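Local coordinates for protein exodeoxyribonuclease 10 (Escherichia coli, PDB 4FZX) that degrades single- and double-stranded DNA from the 3' end as a magnesium-dependent exonuclease of the DEDDh family, at residues 8-13 and 41-46; 14-19 and 86-91; 51-56 and 133-138. One frame throughout, in Å; residues are numbered along the deposited sequence.

Contact 1: 8-13 and 41-46; sequences ETCGLQ and RPISPQ. With NA (sodium ion), chain G; nucleotides of chain A.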
loop_
_atom_site.group_PDB
_atom_site.type_symbol
_atom_site.label_atom_id
_atom_site.label_comp_id
_atom_site.label_asym_id
_atom_site.label_seq_id
_atom_site.Cartn_x
_atom_site.Cartn_y
_atom_site.Cartn_z
ATOM N N GLU C 8 -32.283 15.726 -15.262
ATOM C CA GLU C 8 -32.144 17.119 -14.868
ATOM C C GLU C 8 -33.203 17.451 -13.821
ATOM O O GLU C 8 -34.304 16.910 -13.861
ATOM C CB GLU C 8 -32.268 18.053 -16.078
ATOM C CG GLU C 8 -31.373 17.688 -17.272
ATOM C CD GLU C 8 -29.879 17.714 -16.938
ATOM O OE1 GLU C 8 -29.423 18.617 -16.196
ATOM O OE2 GLU C 8 -29.151 16.832 -17.440
ATOM N N THR C 9 -32.854 18.338 -12.890
ATOM C CA THR C 9 -33.562 18.480 -11.622
ATOM C C THR C 9 -33.797 19.951 -11.270
ATOM O O THR C 9 -33.249 20.857 -11.892
ATOM C CB THR C 9 -32.784 17.819 -10.457
ATOM O OG1 THR C 9 -31.463 18.362 -10.394
ATOM C CG2 THR C 9 -32.696 16.281 -10.636
ATOM N N CYS C 10 -34.621 20.178 -10.259
ATOM C CA CYS C 10 -34.856 21.512 -9.737
ATOM C C CYS C 10 -33.676 22.046 -8.948
ATOM O O CYS C 10 -33.665 23.200 -8.542
ATOM C CB CYS C 10 -36.107 21.511 -8.858
ATOM S SG CYS C 10 -37.594 21.052 -9.752
ATOM N N GLY C 11 -32.682 21.207 -8.722
ATOM C CA GLY C 11 -31.573 21.566 -7.847
ATOM C C GLY C 11 -30.973 20.299 -7.290
ATOM O O GLY C 11 -31.301 19.206 -7.735
ATOM N N LEU C 12 -30.067 20.448 -6.334
ATOM C CA LEU C 12 -29.214 19.354 -5.922
ATOM C C LEU C 12 -29.892 18.443 -4.912
ATOM O O LEU C 12 -29.460 17.305 -4.716
ATOM C CB LEU C 12 -27.895 19.884 -5.358
ATOM C CG LEU C 12 -26.935 20.408 -6.430
ATOM C CD1 LEU C 12 -25.638 20.921 -5.790
ATOM C CD2 LEU C 12 -26.659 19.325 -7.474
ATOM N N GLN C 13 -30.978 18.929 -4.310
ATOM C CA GLN C 13 -31.825 18.088 -3.472
ATOM C C GLN C 13 -32.868 17.278 -4.250
ATOM O O GLN C 13 -33.512 16.398 -3.690
ATOM C CB GLN C 13 -32.499 18.919 -2.389
ATOM C CG GLN C 13 -31.540 19.391 -1.308
ATOM C CD GLN C 13 -30.565 20.437 -1.821
ATOM O OE1 GLN C 13 -30.969 21.519 -2.256
ATOM N NE2 GLN C 13 -29.272 20.114 -1.783
ATOM N N ARG C 41 -41.631 20.280 -7.015
ATOM C CA ARG C 41 -41.193 21.496 -6.347
ATOM C C ARG C 41 -40.753 22.519 -7.385
ATOM O O ARG C 41 -40.553 22.168 -8.547
ATOM C CB ARG C 41 -40.045 21.188 -5.386
ATOM C CG ARG C 41 -38.701 21.003 -6.074
ATOM C CD ARG C 41 -37.696 20.366 -5.136
ATOM N NE ARG C 41 -38.091 19.009 -4.784
ATOM C CZ ARG C 41 -37.435 18.240 -3.924
ATOM N NH1 ARG C 41 -36.323 18.690 -3.338
ATOM N NH2 ARG C 41 -37.876 17.012 -3.668
ATOM N N PRO C 42 -40.586 23.788 -6.967
ATOM C CA PRO C 42 -40.191 24.823 -7.919
ATOM C C PRO C 42 -38.780 24.585 -8.453
ATOM O O PRO C 42 -37.918 24.084 -7.734
ATOM C CB PRO C 42 -40.232 26.121 -7.085
ATOM C CG PRO C 42 -40.908 25.745 -5.768
ATOM C CD PRO C 42 -40.618 24.291 -5.581
ATOM N N ILE C 43 -38.542 24.971 -9.702
ATOM C CA ILE C 43 -37.207 24.920 -10.277
ATOM C C ILE C 43 -36.384 26.116 -9.785
ATOM O O ILE C 43 -36.779 27.272 -9.980
ATOM C CB ILE C 43 -37.275 24.986 -11.809
ATOM C CG1 ILE C 43 -38.136 23.855 -12.362
ATOM C CG2 ILE C 43 -35.877 24.995 -12.425
ATOM C CD1 ILE C 43 -38.623 24.119 -13.766
ATOM N N SER C 44 -35.221 25.844 -9.205
ATOM C CA SER C 44 -34.335 26.911 -8.739
ATOM C C SER C 44 -33.643 27.619 -9.895
ATOM O O SER C 44 -33.332 27.005 -10.904
ATOM C CB SER C 44 -33.294 26.357 -7.772
ATOM O OG SER C 44 -32.267 25.668 -8.472
ATOM N N PRO C 45 -33.367 28.919 -9.734
ATOM C CA PRO C 45 -32.737 29.673 -10.825
ATOM C C PRO C 45 -31.332 29.171 -11.147
ATOM O O PRO C 45 -30.875 29.281 -12.282
ATOM C CB PRO C 45 -32.686 31.120 -10.285
ATOM C CG PRO C 45 -33.070 31.030 -8.822
ATOM C CD PRO C 45 -33.904 29.804 -8.680
ATOM N N GLN C 46 -30.649 28.628 -10.147
ATOM C CA GLN C 46 -29.350 28.039 -10.348
ATOM C C GLN C 46 -29.453 26.798 -11.255
ATOM O O GLN C 46 -28.692 26.655 -12.202
ATOM C CB GLN C 46 -28.719 27.701 -8.989
ATOM C CG GLN C 46 -27.235 27.346 -9.028
ATOM C CD GLN C 46 -26.574 27.354 -7.627
ATOM O OE1 GLN C 46 -26.969 26.597 -6.723
ATOM N NE2 GLN C 46 -25.552 28.197 -7.461
HETATM NA NA NA G . -27.005 16.202 -17.193
ATOM P P DG A 17 -25.733 16.943 -13.858
ATOM O OP1 DG A 17 -26.463 16.255 -14.939
ATOM O OP2 DG A 17 -24.537 17.733 -14.205
ATOM O "O5'" DG A 17 -26.729 17.858 -13.029
ATOM C "C5'" DG A 17 -27.978 17.329 -12.632
ATOM C "C4'" DG A 17 -28.918 18.409 -12.142
ATOM O "O4'" DG A 17 -28.439 18.877 -10.875
ATOM C "C3'" DG A 17 -29.046 19.656 -13.008
ATOM O "O3'" DG A 17 -30.063 19.431 -13.969
ATOM C "C2'" DG A 17 -29.478 20.714 -11.992
ATOM C "C1'" DG A 17 -28.768 20.243 -10.727
ATOM N N9 DG A 17 -27.504 20.908 -10.510
ATOM C C8 DG A 17 -26.287 20.533 -11.025
ATOM N N7 DG A 17 -25.320 21.315 -10.656
ATOM C C5 DG A 17 -25.947 22.247 -9.835
ATOM C C6 DG A 17 -25.393 23.335 -9.139
ATOM O O6 DG A 17 -24.200 23.668 -9.109
ATOM N N1 DG A 17 -26.367 24.047 -8.434
ATOM C C2 DG A 17 -27.717 23.725 -8.403
ATOM N N2 DG A 17 -28.523 24.528 -7.670
ATOM N N3 DG A 17 -28.247 22.701 -9.068
ATOM C C4 DG A 17 -27.295 22.021 -9.753
ATOM P P DA A 16 -20.365 16.728 -12.912
ATOM O OP1 DA A 16 -20.423 16.028 -14.211
ATOM O OP2 DA A 16 -20.138 18.196 -12.795
ATOM O "O5'" DA A 16 -21.704 16.359 -12.105
ATOM C "C5'" DA A 16 -22.198 15.035 -12.085
ATOM C "C4'" DA A 16 -23.541 14.988 -11.361
ATOM O "O4'" DA A 16 -23.301 15.045 -9.925
ATOM C "C3'" DA A 16 -24.477 16.165 -11.663
ATOM O "O3'" DA A 16 -25.347 15.847 -12.778
ATOM C "C2'" DA A 16 -25.252 16.324 -10.350
ATOM C "C1'" DA A 16 -24.219 15.908 -9.309
ATOM N N9 DA A 16 -23.513 17.050 -8.779
ATOM C C8 DA A 16 -22.887 18.033 -9.472
ATOM N N7 DA A 16 -22.419 18.990 -8.715
ATOM C C5 DA A 16 -22.758 18.595 -7.442
ATOM C C6 DA A 16 -22.561 19.199 -6.195
ATOM N N6 DA A 16 -21.917 20.358 -6.031
ATOM N N1 DA A 16 -23.067 18.567 -5.124
ATOM C C2 DA A 16 -23.726 17.408 -5.305
ATOM N N3 DA A 16 -23.987 16.747 -6.436
ATOM C C4 DA A 16 -23.456 17.413 -7.469
HETATM O O HOH W 1 -26.703 18.712 -16.586
#
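The guanidinium of Arg41 meets the 8-13 segment obliquely, with NH1 3.6 Å from Gln13 O, while the Cys10 carbonyl is taken up by Ser44. The flat bases of the bound DNA lie on the other side of the 8-13 segment. Leu12 stands between the last two bases: its CD2 lies over a face of the terminal guanine, 3.5 Å from N9 of DG17, and its CD1 lies over a face of the adenine of DA16. At the Watson-Crick edge of the guanine, Gln46 OE1 accepts a bond of 2.8 Å from DG17 N2 and a weak one from N1.

Two donors of Ser44 grip the single oxygen of Cys10. Ser44 N gives a 3.1 Å bond to Cys10 O in the carbonyl plane, on a lone pair, and Ser44 OG gives one of 2.8 Å, tilted 27° from that plane. OG can do this because it sits between the backbone N and the carbonyl carbon (chi1 77°); from the same place it caps Ala47 N at the start of helix 45-51. Beside this grip the Cys10 side chain packs against residues 41-43, its CB 3.3 Å from the backbone oxygen of Pro42 and its SG 3.9 Å from the side-chain carbon Ile43 CG1. Gly11 follows with backbone angles at which a CB would collide with the preceding carbonyl oxygen.

On the strand side, Glu8 OE2 binds the sodium ion together with Asp6, Asp139 and OP1 of DG17, and Thr9 N donates to O3' of DG17. The sodium probably occupies a site of the magnesium cofactor. The chemistry implies a division of labour: metal and backbone hold the sugar-phosphate end, an apolar wedge parts the bases, and Ser44 ties the wedge's turn to the helix that offers Gln46 to the guanine.

Contact 2: 14-19 and 86-91; sequences GGIVEI and RRVLPE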
loop_
_atom_site.group_PDB
_atom_site.type_symbol
_atom_site.label_atom_id
_atom_site.label_comp_id
_atom_site.label_asym_id
_atom_site.label_seq_id
_atom_site.Cartn_x
_atom_site.Cartn_y
_atom_site.Cartn_z
ATOM N N GLY C 14 -33.026 17.563 -5.539
ATOM C CA GLY C 14 -33.965 16.798 -6.364
ATOM C C GLY C 14 -35.138 17.594 -6.919
ATOM O O GLY C 14 -35.057 18.819 -7.103
ATOM N N GLY C 15 -36.234 16.892 -7.203
ATOM C CA GLY C 15 -37.264 17.416 -8.092
ATOM C C GLY C 15 -36.849 17.253 -9.546
ATOM O O GLY C 15 -35.823 17.774 -9.967
ATOM N N ILE C 16 -37.647 16.519 -10.308
ATOM C CA ILE C 16 -37.243 16.054 -11.623
ATOM C C ILE C 16 -37.957 16.856 -12.687
ATOM O O ILE C 16 -39.193 16.970 -12.655
ATOM C CB ILE C 16 -37.635 14.599 -11.812
ATOM C CG1 ILE C 16 -37.308 13.802 -10.539
ATOM C CG2 ILE C 16 -36.991 14.015 -13.096
ATOM C CD1 ILE C 16 -35.797 13.749 -10.210
ATOM N N VAL C 17 -37.193 17.407 -13.632
ATOM C CA VAL C 17 -37.788 18.145 -14.746
ATOM C C VAL C 17 -37.566 17.451 -16.073
ATOM O O VAL C 17 -38.294 17.699 -17.037
ATOM C CB VAL C 17 -37.292 19.614 -14.825
ATOM C CG1 VAL C 17 -37.691 20.365 -13.564
ATOM C CG2 VAL C 17 -35.772 19.671 -15.005
ATOM N N GLU C 18 -36.577 16.563 -16.121
ATOM C CA GLU C 18 -36.343 15.749 -17.309
ATOM C C GLU C 18 -35.651 14.432 -16.937
ATOM O O GLU C 18 -34.773 14.397 -16.086
ATOM C CB GLU C 18 -35.480 16.517 -18.328
ATOM C CG GLU C 18 -35.633 16.031 -19.778
ATOM C CD GLU C 18 -34.878 16.889 -20.797
ATOM O OE1 GLU C 18 -33.891 17.566 -20.422
ATOM O OE2 GLU C 18 -35.242 16.843 -21.996
ATOM N N ILE C 19 -35.990 13.369 -17.650
ATOM C CA ILE C 19 -35.231 12.140 -17.570
ATOM C C ILE C 19 -35.064 11.570 -18.971
ATOM O O ILE C 19 -35.905 11.803 -19.865
ATOM C CB ILE C 19 -35.949 11.115 -16.694
ATOM C CG1 ILE C 19 -35.056 9.891 -16.457
ATOM C CG2 ILE C 19 -37.298 10.710 -17.339
ATOM C CD1 ILE C 19 -35.613 8.908 -15.400
ATOM N N ARG C 86 -29.442 7.976 -8.437
ATOM C CA ARG C 86 -30.026 6.965 -7.566
ATOM C C ARG C 86 -30.807 7.624 -6.424
ATOM O O ARG C 86 -31.940 7.263 -6.159
ATOM C CB ARG C 86 -28.941 6.037 -7.015
ATOM C CG ARG C 86 -29.487 4.847 -6.255
ATOM C CD ARG C 86 -28.456 4.226 -5.331
ATOM N NE ARG C 86 -29.112 3.487 -4.258
ATOM C CZ ARG C 86 -29.145 3.868 -2.982
ATOM N NH1 ARG C 86 -28.481 4.949 -2.586
ATOM N NH2 ARG C 86 -29.818 3.140 -2.092
ATOM N N ARG C 87 -30.238 8.670 -5.840
ATOM C CA ARG C 87 -30.908 9.410 -4.772
ATOM C C ARG C 87 -32.164 10.154 -5.222
ATOM O O ARG C 87 -33.167 10.179 -4.508
ATOM C CB ARG C 87 -29.941 10.382 -4.102
ATOM C CG ARG C 87 -30.581 11.277 -3.055
ATOM C CD ARG C 87 -29.526 11.936 -2.156
ATOM N NE ARG C 87 -28.510 12.686 -2.902
ATOM C CZ ARG C 87 -28.682 13.918 -3.385
ATOM N NH1 ARG C 87 -29.847 14.545 -3.245
ATOM N NH2 ARG C 87 -27.680 14.531 -4.003
ATOM N N VAL C 88 -32.099 10.821 -6.370
ATOM C CA VAL C 88 -33.173 11.747 -6.732
ATOM C C VAL C 88 -34.305 11.044 -7.489
ATOM O O VAL C 88 -35.414 11.552 -7.572
ATOM C CB VAL C 88 -32.651 12.981 -7.524
ATOM C CG1 VAL C 88 -31.598 13.720 -6.715
ATOM C CG2 VAL C 88 -32.093 12.564 -8.874
ATOM N N LEU C 89 -34.013 9.866 -8.023
ATOM C CA LEU C 89 -35.000 9.069 -8.734
ATOM C C LEU C 89 -35.706 8.122 -7.757
ATOM O O LEU C 89 -35.126 7.738 -6.735
ATOM C CB LEU C 89 -34.304 8.249 -9.820
ATOM C CG LEU C 89 -34.289 8.686 -11.291
ATOM C CD1 LEU C 89 -34.748 10.101 -11.534
ATOM C CD2 LEU C 89 -32.938 8.409 -11.953
ATOM N N PRO C 90 -36.932 7.680 -8.108
ATOM C CA PRO C 90 -37.545 6.514 -7.438
ATOM C C PRO C 90 -36.669 5.276 -7.584
ATOM O O PRO C 90 -35.853 5.200 -8.509
ATOM C CB PRO C 90 -38.861 6.305 -8.213
ATOM C CG PRO C 90 -39.053 7.550 -9.051
ATOM C CD PRO C 90 -37.674 8.073 -9.320
ATOM N N GLU C 91 -36.824 4.324 -6.670
ATOM C CA GLU C 91 -36.015 3.105 -6.687
ATOM C C GLU C 91 -36.044 2.419 -8.054
ATOM O O GLU C 91 -37.107 2.199 -8.609
ATOM C CB GLU C 91 -36.484 2.129 -5.600
ATOM C CG GLU C 91 -35.638 0.858 -5.516
ATOM C CD GLU C 91 -36.004 -0.026 -4.321
ATOM O OE1 GLU C 91 -36.346 -1.215 -4.533
ATOM O OE2 GLU C 91 -35.946 0.467 -3.172
HETATM O O HOH W 2 -36.296 13.940 -6.514
#
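Gly14 and Val88 bring the two backbones nearest, 5.1 Å between their CA atoms, where the loop entering strand 16-25 passes the last turn of helix 82-88. A water bridges them close by, accepting from Gly15 N at 3.0 Å and donating to Val88 O at 2.8 Å. With no side chain on Gly14, Val88 can set CG1 against its CA, 3.9 Å away; a CB there would be jammed against the preceding carbonyl oxygen.

The apolar part of the contact turns on Ile16. Its chain is bent at chi2 (-64°), which carries CD1 to within 3.5 Å of Val88 O, and the same methyl touches Val88 CG2. Leu89 reaches in from just beyond the helix. Its CD1 meets both isoleucine tips, lying 4.0 Å from Ile16 CD1 and 4.1 Å from Ile19 CD1, with the Ile16 and Leu89 side chains at about a right angle. Leu89 has an off-rotamer conformation, with chi1 at -99° and chi2 nearly eclipsed at 12°. Ile19 brings its CD1 to the leucine from two residues past the corner at Val17.

That corner is a classic beta bulge, Val17 and Glu18 both facing Glu8 on strand 2-9. The bulge separates Ile16 from Ile19 along the strand, yet both serve the same apolar layer. Within the RNase H-like fold this layer lies between the sheet and its helices: Ile16 and Leu89 also rest on Thr7 of strand 2-9, while helix 64-67 closes over Ile16 with Ile64 and over Ile19 with Val67.

Contact 3: 51-56 and 133-138; sequences HRITEA and HHRALY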
loop_
_atom_site.group_PDB
_atom_site.type_symbol
_atom_site.label_atom_id
_atom_site.label_comp_id
_atom_site.label_asym_id
_atom_site.label_seq_id
_atom_site.Cartn_x
_atom_site.Cartn_y
_atom_site.Cartn_z
ATOM N N HIS C 51 -29.816 23.787 -16.996
ATOM C CA HIS C 51 -30.536 22.944 -17.956
ATOM C C HIS C 51 -31.494 23.721 -18.857
ATOM O O HIS C 51 -31.900 23.225 -19.905
ATOM C CB HIS C 51 -31.251 21.777 -17.270
ATOM C CG HIS C 51 -32.197 22.200 -16.198
ATOM N ND1 HIS C 51 -33.095 23.233 -16.365
ATOM C CD2 HIS C 51 -32.331 21.788 -14.913
ATOM C CE1 HIS C 51 -33.782 23.396 -15.249
ATOM N NE2 HIS C 51 -33.361 22.508 -14.367
ATOM N N ARG C 52 -31.814 24.950 -18.454
ATOM C CA ARG C 52 -32.621 25.868 -19.251
ATOM C C ARG C 52 -33.974 25.261 -19.576
ATOM O O ARG C 52 -34.489 25.390 -20.694
ATOM C CB ARG C 52 -31.889 26.283 -20.521
ATOM C CG ARG C 52 -30.767 27.280 -20.275
ATOM C CD ARG C 52 -30.004 27.544 -21.547
ATOM N NE ARG C 52 -28.926 26.588 -21.739
ATOM C CZ ARG C 52 -28.328 26.365 -22.905
ATOM N NH1 ARG C 52 -28.749 26.984 -24.003
ATOM N NH2 ARG C 52 -27.335 25.490 -22.982
ATOM N N ILE C 53 -34.512 24.548 -18.599
ATOM C CA ILE C 53 -35.875 24.105 -18.649
ATOM C C ILE C 53 -36.682 24.992 -17.734
ATOM O O ILE C 53 -36.378 25.106 -16.543
ATOM C CB ILE C 53 -35.997 22.625 -18.195
ATOM C CG1 ILE C 53 -35.151 21.734 -19.121
ATOM C CG2 ILE C 53 -37.475 22.193 -18.179
ATOM C CD1 ILE C 53 -34.809 20.358 -18.567
ATOM N N THR C 54 -37.678 25.659 -18.309
ATOM C CA THR C 54 -38.460 26.653 -17.600
ATOM C C THR C 54 -39.674 25.962 -16.995
ATOM O O THR C 54 -39.963 24.826 -17.331
ATOM C CB THR C 54 -38.968 27.726 -18.572
ATOM O OG1 THR C 54 -39.884 27.119 -19.489
ATOM C CG2 THR C 54 -37.795 28.358 -19.366
ATOM N N GLU C 55 -40.408 26.674 -16.137
ATOM C CA GLU C 55 -41.590 26.111 -15.489
ATOM C C GLU C 55 -42.693 25.868 -16.515
ATOM O O GLU C 55 -43.428 24.876 -16.427
ATOM C CB GLU C 55 -42.094 27.037 -14.373
ATOM C CG GLU C 55 -41.111 27.195 -13.198
ATOM C CD GLU C 55 -41.281 26.116 -12.124
ATOM O OE1 GLU C 55 -42.092 25.174 -12.335
ATOM O OE2 GLU C 55 -40.600 26.214 -11.068
ATOM N N ALA C 56 -42.786 26.756 -17.507
ATOM C CA ALA C 56 -43.787 26.609 -18.538
ATOM C C ALA C 56 -43.516 25.389 -19.420
ATOM O O ALA C 56 -44.447 24.788 -19.956
ATOM C CB ALA C 56 -43.908 27.871 -19.375
ATOM N N HIS C 133 -26.051 20.515 -24.228
ATOM C CA HIS C 133 -25.449 20.071 -22.988
ATOM C C HIS C 133 -26.356 20.407 -21.802
ATOM O O HIS C 133 -26.921 21.507 -21.715
ATOM C CB HIS C 133 -24.057 20.714 -22.845
ATOM C CG HIS C 133 -23.279 20.246 -21.649
ATOM N ND1 HIS C 133 -23.470 19.010 -21.062
ATOM C CD2 HIS C 133 -22.269 20.837 -20.963
ATOM C CE1 HIS C 133 -22.627 18.873 -20.052
ATOM N NE2 HIS C 133 -21.866 19.953 -19.991
ATOM N N HIS C 134 -26.607 19.405 -20.968
ATOM C CA HIS C 134 -27.477 19.563 -19.798
ATOM C C HIS C 134 -28.960 19.412 -20.130
ATOM O O HIS C 134 -29.818 19.653 -19.283
ATOM C CB HIS C 134 -27.229 20.898 -19.099
ATOM C CG HIS C 134 -25.801 21.127 -18.729
ATOM N ND1 HIS C 134 -25.151 20.374 -17.776
ATOM C CD2 HIS C 134 -24.900 22.035 -19.172
ATOM C CE1 HIS C 134 -23.910 20.809 -17.645
ATOM N NE2 HIS C 134 -23.735 21.822 -18.477
ATOM N N ARG C 135 -29.261 18.946 -21.335
ATOM C CA ARG C 135 -30.550 18.317 -21.571
ATOM C C ARG C 135 -30.359 16.818 -21.504
ATOM O O ARG C 135 -29.373 16.293 -22.008
ATOM C CB ARG C 135 -31.157 18.754 -22.903
ATOM C CG ARG C 135 -31.545 20.260 -22.957
ATOM C CD ARG C 135 -32.722 20.610 -22.013
ATOM N NE ARG C 135 -33.915 19.816 -22.315
ATOM C CZ ARG C 135 -34.809 20.110 -23.256
ATOM N NH1 ARG C 135 -34.711 21.239 -23.954
ATOM N NH2 ARG C 135 -35.831 19.293 -23.471
ATOM N N ALA C 136 -31.271 16.138 -20.816
ATOM C CA ALA C 136 -31.023 14.778 -20.381
ATOM C C ALA C 136 -30.562 13.846 -21.498
ATOM O O ALA C 136 -29.567 13.147 -21.326
ATOM C CB ALA C 136 -32.246 14.209 -19.667
ATOM N N LEU C 137 -31.278 13.825 -22.632
ATOM C CA LEU C 137 -30.937 12.896 -23.714
ATOM C C LEU C 137 -29.579 13.211 -24.311
ATOM O O LEU C 137 -28.817 12.311 -24.663
ATOM C CB LEU C 137 -32.010 12.880 -24.820
ATOM C CG LEU C 137 -31.840 11.748 -25.840
ATOM C CD1 LEU C 137 -31.954 10.370 -25.160
ATOM C CD2 LEU C 137 -32.808 11.853 -27.016
ATOM N N TYR C 138 -29.255 14.496 -24.387
ATOM C CA TYR C 138 -27.952 14.919 -24.875
ATOM C C TYR C 138 -26.840 14.355 -23.994
ATOM O O TYR C 138 -25.906 13.703 -24.492
ATOM C CB TYR C 138 -27.897 16.444 -24.928
ATOM C CG TYR C 138 -26.688 16.995 -25.624
ATOM C CD1 TYR C 138 -25.438 16.963 -25.013
ATOM C CD2 TYR C 138 -26.795 17.571 -26.888
ATOM C CE1 TYR C 138 -24.325 17.485 -25.644
ATOM C CE2 TYR C 138 -25.678 18.094 -27.532
ATOM C CZ TYR C 138 -24.452 18.054 -26.899
ATOM O OH TYR C 138 -23.336 18.547 -27.540
HETATM O O HOH W 3 -33.572 23.981 -23.127
#
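A mixed contact of backbone oxygens and side-chain carbon joins His51 to His134 and Arg135, where the end of helix 45-51 faces the start of helix 136-154 beside the active site. His51 CB lies 3.3 Å from His134 O, and in return His51 O is 3.5 Å from Arg135 CD. The His51 ring is held at both nitrogens: Ile53 N donates to ND1 over 3.0 Å, tilted 16° from the ring plane, and NE2 bonds Thr9 O of strand 2-9.

Arg135 is bent at chi2 and chi3 (-68° and -58°), which lays CD and NE obliquely across Ile53, whose CD1 is 3.9 Å from NE. Its NH2 forms a salt bridge with Glu18, and its NH1 reaches Arg52 O through a water. The Arg135 backbone is the N-cap of the helix that carries the metal ligand Asp139; His134 precedes that aspartate by five residues, a spacing consistent with the histidine of the DEDDh motif. An alanine in place of Ile53 would remove everything beyond CB, CG1 and CD1 included, and would probably open a gap beside Arg135 CD and NE, leaving the guanidinium freer to shift about the Glu18 bridge. Farther along, Ile53 also packs on Val17 and Leu36, so its side chain spans from the arginine to two strands of the sheet.

Contact 2 is the buried one, apolar methyls between sheet and helices, whereas contacts 1 and 3, at the DNA and metal side, are partly buried: contact 1 is tied by two hydrogen bonds to one carbonyl, contact 3 by carbon-oxygen packing and a water bridge. Contacts 1 and 2 share strands 2-9 and 16-25: Cys10 N probably bonds Gly15 O, and Glu8 N probably bonds Glu18 O. Contacts 1 and 3 meet around helix 45-51, which begins in one and ends in the other, and Glu55 OE2 probably accepts from Ile43 N. Glu18 links contacts 2 and 3, turning from the apolar layer toward Arg135. The metal ligand Glu8 of contact 1 packs on His134 O of contact 3.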